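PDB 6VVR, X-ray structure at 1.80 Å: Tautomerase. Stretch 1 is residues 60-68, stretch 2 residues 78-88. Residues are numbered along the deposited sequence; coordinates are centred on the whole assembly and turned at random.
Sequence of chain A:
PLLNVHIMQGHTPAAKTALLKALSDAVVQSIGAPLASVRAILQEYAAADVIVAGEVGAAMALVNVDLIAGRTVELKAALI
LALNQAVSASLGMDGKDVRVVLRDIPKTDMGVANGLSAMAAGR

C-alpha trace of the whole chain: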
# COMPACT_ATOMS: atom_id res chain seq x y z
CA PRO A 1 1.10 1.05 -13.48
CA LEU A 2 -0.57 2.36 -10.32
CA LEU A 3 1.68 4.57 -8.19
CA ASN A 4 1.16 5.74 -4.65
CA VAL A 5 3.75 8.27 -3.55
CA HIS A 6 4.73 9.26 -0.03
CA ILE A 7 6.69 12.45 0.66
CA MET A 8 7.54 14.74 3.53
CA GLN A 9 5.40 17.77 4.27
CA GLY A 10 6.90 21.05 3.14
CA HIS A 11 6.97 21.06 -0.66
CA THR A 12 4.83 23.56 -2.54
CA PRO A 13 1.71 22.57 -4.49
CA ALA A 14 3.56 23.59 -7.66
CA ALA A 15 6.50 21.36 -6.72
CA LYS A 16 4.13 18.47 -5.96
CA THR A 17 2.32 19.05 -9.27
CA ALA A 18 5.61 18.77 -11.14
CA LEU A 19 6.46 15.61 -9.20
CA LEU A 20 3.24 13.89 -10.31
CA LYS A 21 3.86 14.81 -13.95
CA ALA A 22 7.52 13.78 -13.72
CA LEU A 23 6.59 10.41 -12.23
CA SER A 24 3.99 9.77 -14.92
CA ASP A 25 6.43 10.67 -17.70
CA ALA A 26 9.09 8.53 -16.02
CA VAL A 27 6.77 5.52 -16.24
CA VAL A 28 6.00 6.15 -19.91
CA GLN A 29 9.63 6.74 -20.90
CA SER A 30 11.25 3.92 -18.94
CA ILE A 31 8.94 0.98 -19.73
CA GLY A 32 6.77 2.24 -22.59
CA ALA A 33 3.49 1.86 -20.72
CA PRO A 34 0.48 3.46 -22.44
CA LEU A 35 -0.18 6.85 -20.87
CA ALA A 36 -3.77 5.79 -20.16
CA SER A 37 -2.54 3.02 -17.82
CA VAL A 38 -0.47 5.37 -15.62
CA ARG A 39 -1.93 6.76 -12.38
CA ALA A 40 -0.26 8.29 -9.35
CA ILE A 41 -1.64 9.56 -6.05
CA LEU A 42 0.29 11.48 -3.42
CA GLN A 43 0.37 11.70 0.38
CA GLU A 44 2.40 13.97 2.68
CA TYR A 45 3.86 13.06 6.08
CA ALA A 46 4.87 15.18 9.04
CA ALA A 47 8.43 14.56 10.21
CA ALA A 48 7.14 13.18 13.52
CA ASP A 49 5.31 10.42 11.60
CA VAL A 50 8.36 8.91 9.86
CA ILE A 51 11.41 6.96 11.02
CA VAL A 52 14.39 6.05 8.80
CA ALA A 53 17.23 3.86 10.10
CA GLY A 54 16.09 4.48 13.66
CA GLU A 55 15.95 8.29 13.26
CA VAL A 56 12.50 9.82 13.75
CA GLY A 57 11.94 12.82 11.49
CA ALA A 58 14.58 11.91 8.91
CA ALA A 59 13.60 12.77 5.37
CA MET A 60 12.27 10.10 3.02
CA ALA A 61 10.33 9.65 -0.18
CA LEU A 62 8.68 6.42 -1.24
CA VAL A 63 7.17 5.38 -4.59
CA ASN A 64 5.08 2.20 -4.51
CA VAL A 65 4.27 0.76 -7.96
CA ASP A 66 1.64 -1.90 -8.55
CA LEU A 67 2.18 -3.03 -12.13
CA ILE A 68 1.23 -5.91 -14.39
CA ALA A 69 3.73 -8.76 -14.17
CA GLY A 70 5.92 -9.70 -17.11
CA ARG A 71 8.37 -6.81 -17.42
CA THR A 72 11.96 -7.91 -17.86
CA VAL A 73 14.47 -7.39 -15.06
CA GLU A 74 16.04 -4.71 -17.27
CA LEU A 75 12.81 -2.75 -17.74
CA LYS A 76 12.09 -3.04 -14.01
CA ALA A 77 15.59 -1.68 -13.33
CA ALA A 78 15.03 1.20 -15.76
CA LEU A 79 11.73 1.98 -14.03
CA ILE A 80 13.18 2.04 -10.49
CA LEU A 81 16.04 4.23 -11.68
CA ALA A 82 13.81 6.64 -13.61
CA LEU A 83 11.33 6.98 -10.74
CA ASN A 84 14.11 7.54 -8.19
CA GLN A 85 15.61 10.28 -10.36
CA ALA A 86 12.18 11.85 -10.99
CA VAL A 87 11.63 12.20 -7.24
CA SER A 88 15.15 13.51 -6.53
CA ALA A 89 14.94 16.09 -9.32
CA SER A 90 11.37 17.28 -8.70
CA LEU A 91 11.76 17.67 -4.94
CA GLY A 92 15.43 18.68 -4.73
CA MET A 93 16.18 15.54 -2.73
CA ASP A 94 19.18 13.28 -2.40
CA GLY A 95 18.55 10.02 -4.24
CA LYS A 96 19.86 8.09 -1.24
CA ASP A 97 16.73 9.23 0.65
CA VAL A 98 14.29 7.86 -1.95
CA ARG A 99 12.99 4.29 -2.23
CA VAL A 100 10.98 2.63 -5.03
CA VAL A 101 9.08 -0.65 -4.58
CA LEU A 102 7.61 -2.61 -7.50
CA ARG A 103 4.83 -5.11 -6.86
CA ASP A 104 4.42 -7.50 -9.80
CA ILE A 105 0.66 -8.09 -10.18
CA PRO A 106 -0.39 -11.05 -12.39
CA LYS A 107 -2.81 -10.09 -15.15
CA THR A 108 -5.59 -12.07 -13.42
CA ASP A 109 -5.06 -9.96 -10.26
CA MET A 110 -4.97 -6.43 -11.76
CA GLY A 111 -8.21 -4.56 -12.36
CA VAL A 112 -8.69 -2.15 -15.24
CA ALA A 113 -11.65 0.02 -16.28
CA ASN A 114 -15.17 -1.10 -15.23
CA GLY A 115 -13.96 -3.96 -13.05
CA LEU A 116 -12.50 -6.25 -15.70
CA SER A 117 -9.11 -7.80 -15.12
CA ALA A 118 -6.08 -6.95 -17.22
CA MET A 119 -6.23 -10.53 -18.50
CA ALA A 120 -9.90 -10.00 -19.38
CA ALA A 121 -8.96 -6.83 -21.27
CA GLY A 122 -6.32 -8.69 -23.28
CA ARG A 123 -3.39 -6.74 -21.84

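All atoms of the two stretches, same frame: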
# COMPACT_ATOMS: atom_id res chain seq x y z
N MET A 60 12.42 11.24 3.91
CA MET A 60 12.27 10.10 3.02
C MET A 60 11.29 10.46 1.91
O MET A 60 10.47 11.38 2.05
CB MET A 60 11.79 8.84 3.76
CG MET A 60 10.38 8.90 4.32
SD MET A 60 9.14 8.41 3.08
CE MET A 60 7.82 9.58 3.48
N ALA A 61 11.39 9.72 0.81
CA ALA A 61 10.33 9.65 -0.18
C ALA A 61 10.19 8.19 -0.57
O ALA A 61 11.17 7.43 -0.55
CB ALA A 61 10.61 10.52 -1.41
N LEU A 62 8.97 7.80 -0.91
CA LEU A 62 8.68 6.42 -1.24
C LEU A 62 7.71 6.38 -2.41
O LEU A 62 6.66 7.04 -2.37
CB LEU A 62 8.07 5.69 -0.04
CG LEU A 62 7.61 4.26 -0.32
CD1 LEU A 62 8.82 3.34 -0.62
CD2 LEU A 62 6.79 3.73 0.85
N VAL A 63 8.06 5.62 -3.45
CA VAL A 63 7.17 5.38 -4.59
C VAL A 63 6.84 3.90 -4.61
O VAL A 63 7.72 3.07 -4.83
CB VAL A 63 7.79 5.83 -5.92
CG1 VAL A 63 6.81 5.63 -7.08
CG2 VAL A 63 8.24 7.30 -5.87
N ASN A 64 5.57 3.56 -4.37
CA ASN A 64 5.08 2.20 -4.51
C ASN A 64 4.39 2.04 -5.86
O ASN A 64 3.51 2.84 -6.20
CB ASN A 64 4.09 1.87 -3.39
CG ASN A 64 4.74 1.84 -2.03
OD1 ASN A 64 5.91 1.49 -1.89
ND2 ASN A 64 3.98 2.22 -1.01
N VAL A 65 4.78 1.00 -6.61
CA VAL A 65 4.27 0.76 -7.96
C VAL A 65 3.63 -0.62 -7.99
O VAL A 65 4.32 -1.63 -7.80
CB VAL A 65 5.39 0.84 -9.01
CG1 VAL A 65 4.79 0.68 -10.41
CG2 VAL A 65 6.19 2.12 -8.87
N ASP A 66 2.32 -0.66 -8.23
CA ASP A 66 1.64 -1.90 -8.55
C ASP A 66 1.53 -1.96 -10.07
O ASP A 66 0.91 -1.08 -10.68
CB ASP A 66 0.27 -1.98 -7.89
CG ASP A 66 0.35 -2.06 -6.38
OD1 ASP A 66 1.21 -2.80 -5.86
OD2 ASP A 66 -0.42 -1.36 -5.71
N LEU A 67 2.16 -2.95 -10.68
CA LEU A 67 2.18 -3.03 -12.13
C LEU A 67 1.99 -4.47 -12.60
O LEU A 67 2.30 -5.43 -11.88
CB LEU A 67 3.47 -2.45 -12.72
CG LEU A 67 4.72 -3.33 -12.74
CD1 LEU A 67 5.81 -2.68 -13.60
CD2 LEU A 67 5.22 -3.57 -11.32
N ILE A 68 1.46 -4.60 -13.81
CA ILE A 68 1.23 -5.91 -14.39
C ILE A 68 2.55 -6.66 -14.52
O ILE A 68 3.55 -6.12 -15.01
CB ILE A 68 0.51 -5.77 -15.73
CG1 ILE A 68 -0.89 -5.20 -15.50
CG2 ILE A 68 0.42 -7.13 -16.42
CD1 ILE A 68 -1.53 -4.65 -16.78
N ALA A 78 15.20 -0.12 -15.17
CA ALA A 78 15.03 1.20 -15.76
C ALA A 78 13.94 1.98 -15.05
O ALA A 78 14.06 3.20 -14.85
CB ALA A 78 14.71 1.07 -17.25
N LEU A 79 12.85 1.30 -14.67
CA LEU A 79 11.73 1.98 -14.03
C LEU A 79 12.10 2.48 -12.63
O LEU A 79 11.80 3.62 -12.28
CB LEU A 79 10.51 1.04 -13.98
CG LEU A 79 9.23 1.51 -13.28
CD1 LEU A 79 8.62 2.74 -13.94
CD2 LEU A 79 8.22 0.36 -13.25
N ILE A 80 12.75 1.63 -11.82
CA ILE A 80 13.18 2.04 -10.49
C ILE A 80 14.12 3.23 -10.58
O ILE A 80 14.00 4.21 -9.84
CB ILE A 80 13.86 0.87 -9.75
CG1 ILE A 80 12.83 -0.22 -9.42
CG2 ILE A 80 14.58 1.36 -8.50
CD1 ILE A 80 13.46 -1.52 -8.95
N LEU A 81 15.07 3.16 -11.51
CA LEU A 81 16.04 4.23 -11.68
C LEU A 81 15.36 5.53 -12.11
O LEU A 81 15.64 6.59 -11.55
CB LEU A 81 17.11 3.82 -12.69
CG LEU A 81 18.32 4.72 -12.93
CD1 LEU A 81 19.12 4.90 -11.65
CD2 LEU A 81 19.21 4.11 -14.01
N ALA A 82 14.46 5.44 -13.09
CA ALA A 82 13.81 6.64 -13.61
C ALA A 82 12.89 7.27 -12.57
O ALA A 82 12.79 8.50 -12.48
CB ALA A 82 13.04 6.31 -14.89
N LEU A 83 12.18 6.44 -11.80
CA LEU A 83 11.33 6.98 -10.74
C LEU A 83 12.16 7.62 -9.63
O LEU A 83 11.84 8.71 -9.16
CB LEU A 83 10.42 5.89 -10.19
CG LEU A 83 9.33 5.41 -11.16
CD1 LEU A 83 8.63 4.19 -10.60
CD2 LEU A 83 8.33 6.53 -11.44
N ASN A 84 13.24 6.95 -9.20
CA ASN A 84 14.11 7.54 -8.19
C ASN A 84 14.61 8.91 -8.63
O ASN A 84 14.53 9.89 -7.88
CB ASN A 84 15.28 6.60 -7.88
CG ASN A 84 15.80 6.75 -6.43
OD1 ASN A 84 16.64 7.60 -6.15
ND2 ASN A 84 15.30 5.91 -5.52
N GLN A 85 15.10 9.01 -9.87
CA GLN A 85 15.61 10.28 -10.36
C GLN A 85 14.51 11.33 -10.52
O GLN A 85 14.74 12.52 -10.27
CB GLN A 85 16.36 10.07 -11.69
CG GLN A 85 17.65 9.22 -11.53
CD GLN A 85 18.19 8.69 -12.86
OE1 GLN A 85 17.52 8.75 -13.88
NE2 GLN A 85 19.42 8.15 -12.83
N ALA A 86 13.30 10.91 -10.90
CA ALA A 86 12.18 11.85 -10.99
C ALA A 86 11.86 12.47 -9.64
O ALA A 86 11.61 13.68 -9.54
CB ALA A 86 10.95 11.14 -11.57
N VAL A 87 11.87 11.66 -8.57
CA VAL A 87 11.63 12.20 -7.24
C VAL A 87 12.76 13.15 -6.84
O VAL A 87 12.51 14.29 -6.44
CB VAL A 87 11.48 11.07 -6.20
CG1 VAL A 87 11.36 11.66 -4.80
CG2 VAL A 87 10.28 10.20 -6.53
N SER A 88 14.01 12.68 -6.93
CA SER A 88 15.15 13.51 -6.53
C SER A 88 15.14 14.85 -7.25
O SER A 88 15.37 15.89 -6.63
CB SER A 88 16.45 12.77 -6.79
OG SER A 88 16.37 11.44 -6.33

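Helix 78-88 packs on strand 61-68, running roughly antiparallel to it at 143°, with the axes 9.6 Å apart at closest approach. The contact is entirely apolar; no hydrogen bond crosses it. It buries 268 Å², both sides summed. On the strand, Ala 61, Val 63, Val 65 and Leu 67 point toward the helix, as strand alternation allows. Leu 62 and Asn 64 point away.

Leu 79 reaches the strand, with chi1 t: CD2 of Leu 79 lies 3.9 Å from CD1 of Leu 67 and 4.5 Å from CG1 of Val 65. Ile 80 points sideways, and Leu 81 and Ala 82 are out of reach. One turn on, Leu 83 points toward the strand with chi1 m. CD1 of Leu 83 meets two valines, 3.6 Å from CG2 of Val 65 and 4.2 Å from CG1 of Val 63. Asn 84 points sideways, and its ND2 is hydrogen-bonded elsewhere in the structure. Gln 85 is exposed, which suits its polar side chain. Val 87 completes the i, i+4 row. CG2 of Val 87 is 3.6 Å from CG2 of Val 63, and CG1 of Val 87 is 3.7 Å from CB of Ala 61. Leu 79, Leu 83, Val 87 and the strand residues they touch are buried, where apolar side chains need no polar partner. Ser 88 OG donates to Asn 84 O at 2.9 Å, within the helix.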